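Local coordinates for putative HpcE protein (Mycolicibacterium smegmatis, PDB 6V77) that belongs to the fumarylacetoacetate hydrolase (FAH) family and binds a zinc ion through acidic side chains of its beta-rich core, at residues W120-V125 with L197-N202; V149-S154 with L261-T266; F176-P181 with G269-R274. All coordinates share one frame; numbering follows the deposited sequence.

Interaction 1 of 3, residues W120-V125 with L197-N202; sequences WEVELV and LGAEIN. With ZN (zinc ion), chain L.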
loop_
_atom_site.group_PDB
_atom_site.type_symbol
_atom_site.label_atom_id
_atom_site.label_comp_id
_atom_site.label_asym_id
_atom_site.label_seq_id
_atom_site.Cartn_x
_atom_site.Cartn_y
_atom_site.Cartn_z
ATOM N N TRP B 120 6.090 1.250 -20.678
ATOM C CA TRP B 120 4.635 1.114 -20.686
ATOM C C TRP B 120 4.230 -0.325 -20.381
ATOM O O TRP B 120 4.955 -1.269 -20.710
ATOM C CB TRP B 120 4.075 1.509 -22.059
ATOM C CG TRP B 120 4.712 0.716 -23.191
ATOM C CD1 TRP B 120 4.292 -0.490 -23.686
ATOM C CD2 TRP B 120 5.896 1.059 -23.929
ATOM N NE1 TRP B 120 5.128 -0.904 -24.691
ATOM C CE2 TRP B 120 6.124 0.022 -24.855
ATOM C CE3 TRP B 120 6.779 2.144 -23.897
ATOM C CZ2 TRP B 120 7.189 0.037 -25.741
ATOM C CZ3 TRP B 120 7.847 2.158 -24.789
ATOM C CH2 TRP B 120 8.039 1.113 -25.700
ATOM N N GLU B 121 3.028 -0.485 -19.792
ATOM C CA GLU B 121 2.477 -1.809 -19.456
ATOM C C GLU B 121 0.949 -1.677 -19.372
ATOM O O GLU B 121 0.436 -1.300 -18.316
ATOM C CB GLU B 121 3.042 -2.332 -18.126
ATOM C CG GLU B 121 4.571 -2.558 -18.051
ATOM C CD GLU B 121 5.003 -3.467 -16.901
ATOM O OE1 GLU B 121 4.186 -3.688 -15.986
ATOM O OE2 GLU B 121 6.137 -3.981 -16.916
ATOM N N VAL B 122 0.224 -2.006 -20.450
ATOM C CA VAL B 122 -1.242 -2.015 -20.349
ATOM C C VAL B 122 -1.668 -3.154 -19.436
ATOM O O VAL B 122 -1.114 -4.259 -19.498
ATOM C CB VAL B 122 -1.927 -2.148 -21.727
ATOM C CG1 VAL B 122 -1.465 -3.392 -22.493
ATOM C CG2 VAL B 122 -3.460 -2.201 -21.568
ATOM N N GLU B 123 -2.648 -2.894 -18.561
ATOM C CA GLU B 123 -3.117 -3.955 -17.676
ATOM C C GLU B 123 -4.618 -3.868 -17.460
ATOM O O GLU B 123 -5.203 -2.780 -17.447
ATOM C CB GLU B 123 -2.431 -3.908 -16.306
ATOM C CG GLU B 123 -0.915 -3.825 -16.406
ATOM C CD GLU B 123 -0.194 -4.365 -15.204
ATOM O OE1 GLU B 123 -0.839 -4.746 -14.206
ATOM O OE2 GLU B 123 1.036 -4.422 -15.291
ATOM N N LEU B 124 -5.233 -5.037 -17.276
ATOM C CA LEU B 124 -6.581 -5.094 -16.728
ATOM C C LEU B 124 -6.512 -4.780 -15.242
ATOM O O LEU B 124 -5.697 -5.361 -14.515
ATOM C CB LEU B 124 -7.194 -6.477 -16.941
ATOM C CG LEU B 124 -8.572 -6.678 -16.295
ATOM C CD1 LEU B 124 -9.600 -5.846 -17.018
ATOM C CD2 LEU B 124 -8.958 -8.154 -16.347
ATOM N N VAL B 125 -7.337 -3.837 -14.796
ATOM C CA VAL B 125 -7.432 -3.458 -13.388
ATOM C C VAL B 125 -8.734 -4.016 -12.839
ATOM O O VAL B 125 -9.782 -3.905 -13.485
ATOM C CB VAL B 125 -7.367 -1.929 -13.220
ATOM C CG1 VAL B 125 -7.566 -1.539 -11.755
ATOM C CG2 VAL B 125 -6.022 -1.409 -13.694
ATOM N N LEU B 197 -6.753 -6.470 -24.930
ATOM C CA LEU B 197 -6.099 -5.270 -24.393
ATOM C C LEU B 197 -4.853 -4.948 -25.215
ATOM O O LEU B 197 -4.262 -5.822 -25.855
ATOM C CB LEU B 197 -5.747 -5.403 -22.893
ATOM C CG LEU B 197 -4.561 -6.244 -22.416
ATOM C CD1 LEU B 197 -4.406 -6.110 -20.900
ATOM C CD2 LEU B 197 -4.700 -7.718 -22.836
ATOM N N GLY B 198 -4.481 -3.676 -25.222
ATOM C CA GLY B 198 -3.309 -3.303 -25.992
ATOM C C GLY B 198 -2.908 -1.870 -25.727
ATOM O O GLY B 198 -3.516 -1.164 -24.920
ATOM N N ALA B 199 -1.866 -1.448 -26.441
ATOM C CA ALA B 199 -1.312 -0.114 -26.280
ATOM C C ALA B 199 -0.641 0.262 -27.583
ATOM O O ALA B 199 -0.130 -0.607 -28.294
ATOM C CB ALA B 199 -0.294 -0.030 -25.133
ATOM N N GLU B 200 -0.664 1.563 -27.890
ATOM C CA GLU B 200 -0.029 2.111 -29.088
ATOM C C GLU B 200 0.767 3.346 -28.697
ATOM O O GLU B 200 0.380 4.087 -27.788
ATOM C CB GLU B 200 -1.062 2.487 -30.179
ATOM C CG GLU B 200 -1.943 1.328 -30.562
ATOM C CD GLU B 200 -3.254 1.756 -31.182
ATOM O OE1 GLU B 200 -3.505 2.978 -31.298
ATOM O OE2 GLU B 200 -4.031 0.851 -31.551
ATOM N N ILE B 201 1.894 3.561 -29.379
ATOM C CA ILE B 201 2.716 4.741 -29.174
ATOM C C ILE B 201 2.774 5.470 -30.507
ATOM O O ILE B 201 3.176 4.882 -31.519
ATOM C CB ILE B 201 4.131 4.395 -28.694
ATOM C CG1 ILE B 201 4.064 3.703 -27.335
ATOM C CG2 ILE B 201 4.977 5.658 -28.619
ATOM C CD1 ILE B 201 5.415 3.322 -26.822
ATOM N N ASN B 202 2.332 6.728 -30.510
ATOM C CA ASN B 202 2.270 7.532 -31.723
ATOM C C ASN B 202 1.558 6.775 -32.842
ATOM O O ASN B 202 1.943 6.829 -34.010
ATOM C CB ASN B 202 3.671 7.977 -32.123
ATOM C CG ASN B 202 4.375 8.696 -30.990
ATOM O OD1 ASN B 202 3.729 9.366 -30.181
ATOM N ND2 ASN B 202 5.696 8.549 -30.912
HETATM ZN ZN ZN L . 2.976 -4.601 -14.334
HETATM O O HOH W 1 1.744 -5.161 -12.664
#
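The six-membered ring of Trp120 takes the terminal methyl of Ile201 over one face: CD1 of Ile201 lies 3.4 Å from the centroid of that ring and 13° off its normal, the geometry of a CH-pi contact. Of the six ring carbons, CE3 and CZ3 come nearest to this methyl. Chi1 of Trp120 is 55°, which sets CG in the crowded position between the backbone N and the carbonyl carbon, while the extended Ile201 crosses the indole at about a right angle. At the indole's polar edge, NE1 bonds to the carbonyl of Gly244.

Val122 is packed over the other strand's backbone, with CG2 3.5 Å from Gly198 O and CB 4.3 Å from Ala199 CB. CD1 of Leu197 comes up beside it, 4.1 Å from Val122 CG2, and reaches the backbone of Glu123 and Leu124.

Alternation along 120-125 sends the acidic side chains away from this packing. Glu121 OE1 and Glu123 OE2 each bind the zinc ion at 2.2 Å, joined by a water and Asp152; Glu121 OE2 is paired with Arg156 and Glu123 OE1 accepts from Gly240 N, which should fix both carboxylate rotations.

The two strands run at 143°, 6.7 Å apart at closest, as layers of facing sheets. Beside 120-125 in its own sheet runs the antiparallel strand 144-155, whereas strand 197-201 is flanked by strands 204-210 and 260-265, which send Val206, Thr263 and Ile265 into the same interface.

Interaction 2 of 3, residues V149-S154 with L261-T266; sequences VGQDLS and LRTYIT. With ZN (zinc ion), chain L.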
loop_
_atom_site.group_PDB
_atom_site.type_symbol
_atom_site.label_atom_id
_atom_site.label_comp_id
_atom_site.label_asym_id
_atom_site.label_seq_id
_atom_site.Cartn_x
_atom_site.Cartn_y
_atom_site.Cartn_z
ATOM N N VAL B 149 -9.350 0.038 -17.058
ATOM C CA VAL B 149 -8.100 0.041 -17.813
ATOM C C VAL B 149 -7.029 0.681 -16.949
ATOM O O VAL B 149 -7.287 1.684 -16.272
ATOM C CB VAL B 149 -8.241 0.816 -19.140
ATOM C CG1 VAL B 149 -6.969 0.656 -19.999
ATOM C CG2 VAL B 149 -9.504 0.411 -19.942
ATOM N N GLY B 150 -5.817 0.124 -16.974
ATOM C CA GLY B 150 -4.709 0.727 -16.251
ATOM C C GLY B 150 -3.415 0.682 -17.044
ATOM O O GLY B 150 -3.273 -0.072 -18.013
ATOM N N GLN B 151 -2.473 1.519 -16.607
ATOM C CA GLN B 151 -1.079 1.470 -17.034
ATOM C C GLN B 151 -0.240 1.210 -15.798
ATOM O O GLN B 151 -0.450 1.852 -14.768
ATOM C CB GLN B 151 -0.636 2.781 -17.671
ATOM C CG GLN B 151 -0.804 2.825 -19.193
ATOM C CD GLN B 151 0.191 1.943 -19.928
ATOM O OE1 GLN B 151 1.298 1.696 -19.446
ATOM N NE2 GLN B 151 -0.197 1.476 -21.122
ATOM N N ASP B 152 0.685 0.261 -15.881
ATOM C CA ASP B 152 1.710 0.131 -14.841
ATOM C C ASP B 152 2.999 0.737 -15.387
ATOM O O ASP B 152 3.918 0.037 -15.812
ATOM C CB ASP B 152 1.902 -1.324 -14.424
ATOM C CG ASP B 152 2.957 -1.484 -13.351
ATOM O OD1 ASP B 152 3.374 -0.464 -12.752
ATOM O OD2 ASP B 152 3.374 -2.620 -13.074
ATOM N N LEU B 153 3.058 2.071 -15.386
ATOM C CA LEU B 153 4.250 2.747 -15.888
ATOM C C LEU B 153 5.405 2.453 -14.945
ATOM O O LEU B 153 5.226 2.417 -13.728
ATOM C CB LEU B 153 4.012 4.252 -16.001
ATOM C CG LEU B 153 2.901 4.594 -16.995
ATOM C CD1 LEU B 153 2.494 6.054 -16.893
ATOM C CD2 LEU B 153 3.430 4.309 -18.397
ATOM N N SER B 154 6.588 2.235 -15.512
ATOM C CA SER B 154 7.700 1.648 -14.767
ATOM C C SER B 154 8.995 2.336 -15.152
ATOM O O SER B 154 9.382 2.295 -16.322
ATOM C CB SER B 154 7.808 0.143 -15.057
ATOM O OG SER B 154 6.551 -0.523 -14.851
ATOM N N LEU B 261 0.772 7.800 -25.747
ATOM C CA LEU B 261 0.561 6.397 -25.437
ATOM C C LEU B 261 -0.936 6.194 -25.275
ATOM O O LEU B 261 -1.536 6.717 -24.327
ATOM C CB LEU B 261 1.303 6.006 -24.162
ATOM C CG LEU B 261 1.076 4.599 -23.602
ATOM C CD1 LEU B 261 1.730 3.574 -24.506
ATOM C CD2 LEU B 261 1.638 4.512 -22.183
ATOM N N ARG B 262 -1.530 5.432 -26.181
ATOM C CA ARG B 262 -2.941 5.090 -26.102
ATOM C C ARG B 262 -3.053 3.683 -25.525
ATOM O O ARG B 262 -2.382 2.759 -25.991
ATOM C CB ARG B 262 -3.604 5.190 -27.482
ATOM C CG ARG B 262 -5.046 4.658 -27.514
ATOM C CD ARG B 262 -5.702 4.886 -28.883
ATOM N NE ARG B 262 -7.025 4.283 -28.895
ATOM C CZ ARG B 262 -7.270 3.027 -29.262
ATOM N NH1 ARG B 262 -6.285 2.244 -29.687
ATOM N NH2 ARG B 262 -8.507 2.560 -29.217
ATOM N N THR B 263 -3.884 3.528 -24.499
ATOM C CA THR B 263 -4.038 2.282 -23.766
ATOM C C THR B 263 -5.508 1.893 -23.872
ATOM O O THR B 263 -6.374 2.755 -23.712
ATOM C CB THR B 263 -3.631 2.478 -22.295
ATOM O OG1 THR B 263 -2.276 2.939 -22.219
ATOM C CG2 THR B 263 -3.777 1.193 -21.476
ATOM N N TYR B 264 -5.804 0.627 -24.182
ATOM C CA TYR B 264 -7.212 0.257 -24.352
ATOM C C TYR B 264 -7.487 -1.170 -23.903
ATOM O O TYR B 264 -6.615 -2.039 -23.933
ATOM C CB TYR B 264 -7.667 0.407 -25.815
ATOM C CG TYR B 264 -7.015 -0.586 -26.756
ATOM C CD1 TYR B 264 -7.562 -1.858 -26.962
ATOM C CD2 TYR B 264 -5.848 -0.258 -27.433
ATOM C CE1 TYR B 264 -6.950 -2.768 -27.810
ATOM C CE2 TYR B 264 -5.233 -1.162 -28.275
ATOM C CZ TYR B 264 -5.795 -2.417 -28.462
ATOM O OH TYR B 264 -5.177 -3.308 -29.308
ATOM N N ILE B 265 -8.736 -1.402 -23.498
ATOM C CA ILE B 265 -9.289 -2.740 -23.330
ATOM C C ILE B 265 -10.601 -2.731 -24.100
ATOM O O ILE B 265 -11.501 -1.943 -23.783
ATOM C CB ILE B 265 -9.511 -3.107 -21.846
ATOM C CG1 ILE B 265 -8.169 -3.048 -21.079
ATOM C CG2 ILE B 265 -10.145 -4.468 -21.753
ATOM C CD1 ILE B 265 -8.259 -3.437 -19.580
ATOM N N THR B 266 -10.703 -3.579 -25.124
ATOM C CA THR B 266 -11.780 -3.440 -26.101
ATOM C C THR B 266 -13.119 -3.721 -25.438
ATOM O O THR B 266 -13.283 -4.734 -24.754
ATOM C CB THR B 266 -11.563 -4.379 -27.282
ATOM O OG1 THR B 266 -10.249 -4.146 -27.828
ATOM C CG2 THR B 266 -12.635 -4.125 -28.371
HETATM ZN ZN ZN L . 2.976 -4.601 -14.334
HETATM O O HOH W 1 1.744 -5.161 -12.664
#
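Val149 overlaps Thr263 and Ile265 with its two methyls: CG1 sits 3.6 Å from Thr263 CG2, and CG2 lies 3.9 Å from Ile265 CG1. The side chains lie alongside each other, pointing opposite ways; with CG1 anti to the backbone N (chi1 -173°), Val149 puts one methyl on each partner.

Two residues on, a polar link is set into this apolar layer. The Gln151 chain bends at chi2 (-71°), so that NE2 donates to Thr263 OG1 at 2.8 Å; the N-H...O angle is 150°, and the acceptor lies close to the amide plane. At the other amide atom, OE1 accepts from the backbone N of Glu121, so both ends of this buried group are bonded and its flip is defined. Leu261 meets it tip to tip, CD2 being 3.7 Å from Gln151 NE2, and also meets Leu153 CD2.

Asp152 makes no contact with 261-266; it binds the zinc ion through OD2 at 2.4 Å. OD1 forms a salt bridge with Lys99, and OD2 bonds to Lys171; these cations probably favour the ionised carboxylate.

The arrangement is that of two packed beta-sheets in an FAH-family core, with a zinc-binding carboxylate just beyond the end of the packed strand 149-151.

Interaction 3 of 3, residues F176-P181 with G269-R274; sequences FSPIGP and GEFTQR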
loop_
_atom_site.group_PDB
_atom_site.type_symbol
_atom_site.label_atom_id
_atom_site.label_comp_id
_atom_site.label_asym_id
_atom_site.label_seq_id
_atom_site.Cartn_x
_atom_site.Cartn_y
_atom_site.Cartn_z
ATOM N N PHE B 176 2.154 7.456 -12.301
ATOM C CA PHE B 176 2.506 6.159 -12.874
ATOM C C PHE B 176 1.426 5.087 -12.730
ATOM O O PHE B 176 1.631 3.976 -13.235
ATOM C CB PHE B 176 3.825 5.645 -12.276
ATOM C CG PHE B 176 5.072 6.109 -13.034
ATOM C CD1 PHE B 176 5.073 7.308 -13.749
ATOM C CD2 PHE B 176 6.238 5.346 -13.019
ATOM C CE1 PHE B 176 6.216 7.746 -14.437
ATOM C CE2 PHE B 176 7.405 5.783 -13.701
ATOM C CZ PHE B 176 7.376 6.972 -14.426
ATOM N N SER B 177 0.282 5.369 -12.100
ATOM C CA SER B 177 -0.791 4.383 -11.950
ATOM C C SER B 177 -2.131 4.961 -12.384
ATOM O O SER B 177 -3.068 5.057 -11.583
ATOM C CB SER B 177 -0.863 3.886 -10.504
ATOM O OG SER B 177 0.446 3.577 -10.058
ATOM N N PRO B 178 -2.275 5.340 -13.654
ATOM C CA PRO B 178 -3.585 5.802 -14.116
ATOM C C PRO B 178 -4.551 4.638 -14.255
ATOM O O PRO B 178 -4.185 3.554 -14.722
ATOM C CB PRO B 178 -3.277 6.438 -15.482
ATOM C CG PRO B 178 -2.140 5.594 -16.007
ATOM C CD PRO B 178 -1.286 5.283 -14.756
ATOM N N ILE B 179 -5.799 4.876 -13.850
ATOM C CA ILE B 179 -6.872 3.894 -13.938
ATOM C C ILE B 179 -8.099 4.608 -14.471
ATOM O O ILE B 179 -8.429 5.697 -13.993
ATOM C CB ILE B 179 -7.207 3.267 -12.563
ATOM C CG1 ILE B 179 -5.955 2.709 -11.884
ATOM C CG2 ILE B 179 -8.304 2.181 -12.726
ATOM C CD1 ILE B 179 -6.191 2.298 -10.418
ATOM N N GLY B 180 -8.785 4.001 -15.439
ATOM C CA GLY B 180 -9.993 4.589 -15.967
ATOM C C GLY B 180 -10.193 4.299 -17.436
ATOM O O GLY B 180 -9.523 3.435 -18.010
ATOM N N PRO B 181 -11.140 5.008 -18.082
ATOM C CA PRO B 181 -11.930 6.097 -17.497
ATOM C C PRO B 181 -13.088 5.639 -16.611
ATOM O O PRO B 181 -13.522 6.408 -15.755
ATOM C CB PRO B 181 -12.477 6.825 -18.728
ATOM C CG PRO B 181 -12.593 5.742 -19.758
ATOM C CD PRO B 181 -11.377 4.876 -19.531
ATOM N N GLY B 269 -12.715 0.283 -22.194
ATOM C CA GLY B 269 -12.347 1.687 -22.183
ATOM C C GLY B 269 -11.034 1.936 -22.890
ATOM O O GLY B 269 -10.326 1.014 -23.309
ATOM N N GLU B 270 -10.717 3.219 -23.014
ATOM C CA GLU B 270 -9.397 3.588 -23.513
ATOM C C GLU B 270 -9.008 4.951 -22.963
ATOM O O GLU B 270 -9.864 5.740 -22.562
ATOM C CB GLU B 270 -9.360 3.632 -25.042
ATOM C CG GLU B 270 -10.178 4.761 -25.627
ATOM C CD GLU B 270 -9.923 4.912 -27.112
ATOM O OE1 GLU B 270 -10.623 4.253 -27.890
ATOM O OE2 GLU B 270 -8.997 5.665 -27.486
ATOM N N PHE B 271 -7.705 5.240 -23.003
ATOM C CA PHE B 271 -7.246 6.595 -22.746
ATOM C C PHE B 271 -5.898 6.818 -23.412
ATOM O O PHE B 271 -5.152 5.876 -23.680
ATOM C CB PHE B 271 -7.180 6.911 -21.241
ATOM C CG PHE B 271 -6.339 5.962 -20.394
ATOM C CD1 PHE B 271 -4.965 6.144 -20.254
ATOM C CD2 PHE B 271 -6.963 4.977 -19.616
ATOM C CE1 PHE B 271 -4.202 5.307 -19.424
ATOM C CE2 PHE B 271 -6.233 4.138 -18.795
ATOM C CZ PHE B 271 -4.848 4.298 -18.681
ATOM N N THR B 272 -5.591 8.086 -23.659
ATOM C CA THR B 272 -4.330 8.451 -24.289
ATOM C C THR B 272 -3.608 9.480 -23.428
ATOM O O THR B 272 -4.223 10.417 -22.913
ATOM C CB THR B 272 -4.557 8.984 -25.718
ATOM O OG1 THR B 272 -5.190 7.972 -26.514
ATOM C CG2 THR B 272 -3.227 9.356 -26.369
ATOM N N GLN B 273 -2.302 9.285 -23.254
ATOM C CA GLN B 273 -1.485 10.151 -22.413
ATOM C C GLN B 273 -0.259 10.598 -23.187
ATOM O O GLN B 273 0.328 9.810 -23.929
ATOM C CB GLN B 273 -1.040 9.433 -21.143
ATOM C CG GLN B 273 -2.208 8.931 -20.337
ATOM C CD GLN B 273 -1.754 8.342 -19.036
ATOM O OE1 GLN B 273 -1.137 7.277 -19.018
ATOM N NE2 GLN B 273 -1.998 9.060 -17.937
ATOM N N ARG B 274 0.138 11.857 -22.994
ATOM C CA ARG B 274 1.348 12.394 -23.602
ATOM C C ARG B 274 2.432 12.546 -22.541
ATOM O O ARG B 274 2.160 12.991 -21.422
ATOM C CB ARG B 274 1.066 13.743 -24.276
#
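Chi1 of 55° places CG of Phe271 in the crowded position between its backbone N and carbonyl carbon, and chi2 of 85° turns the ring so that one edge meets segment 176-181. Gln273 reaches the same segment by another route: CG is anti to the carbonyl carbon and the chain runs extended beyond it, bringing the amide to the Pro178 ring.

Gly180 O lies in the plane of the Phe271 ring at its edge, 3.4 Å from CD2 and 3.5 Å from CE2. This places the carbonyl oxygen against the electropositive rim of the ring. Pro178 CG approaches obliquely, 4.0 Å from Phe271 CE1; the same CG also meets the Gln273 amide, 3.6 Å from OE1, the two side chains crossing obliquely. Gln273 NE2 bonds to the carbonyl of Val108, which holds the amide beside the proline.

The segments belong to facing sheets of the FAH-family beta-rich core: their strands run at 140° and stay 8.1 Å apart at closest, a separation filled by side chains. Next to 177-180 in the same sheet, strand 144-155 supplies Val149 to the same Phe271, while strand 260-265 contributes Thr263.

The gap closes at the other end of the contact, where the chain turns a corner after a cis peptide before Pro181. There Pro181 CD lies 3.5 Å from Glu270 O and its ring meets Gly269, whose lack of a side chain suits the close approach: a CB there would come within 3.1 Å of Pro181 CD. Glu270 points the other way, its carboxylate forming a salt bridge with Arg262.

Overall arrangement
From the N terminus, the chain lays down 120-125, then 149-154 and 176-181, three segments of one sheet; their partners 197-202, 261-266 and 269-274 follow in the same order in the second sheet. Interaction 1 closes a loop of 71 residues, interaction 3 one of 87 and interaction 2 one of 106. All three cross, since each later contact begins before the earlier one ends, and none nests. Interactions 1 and 2 have centres about 3 Å apart and share the zinc ion; the centre of interaction 3 is about 6 Å from that of interaction 2, and a probable hydrogen bond from Leu261 N to Gln273 O links them. Together they tie neighbouring strands of both sheets into one interface.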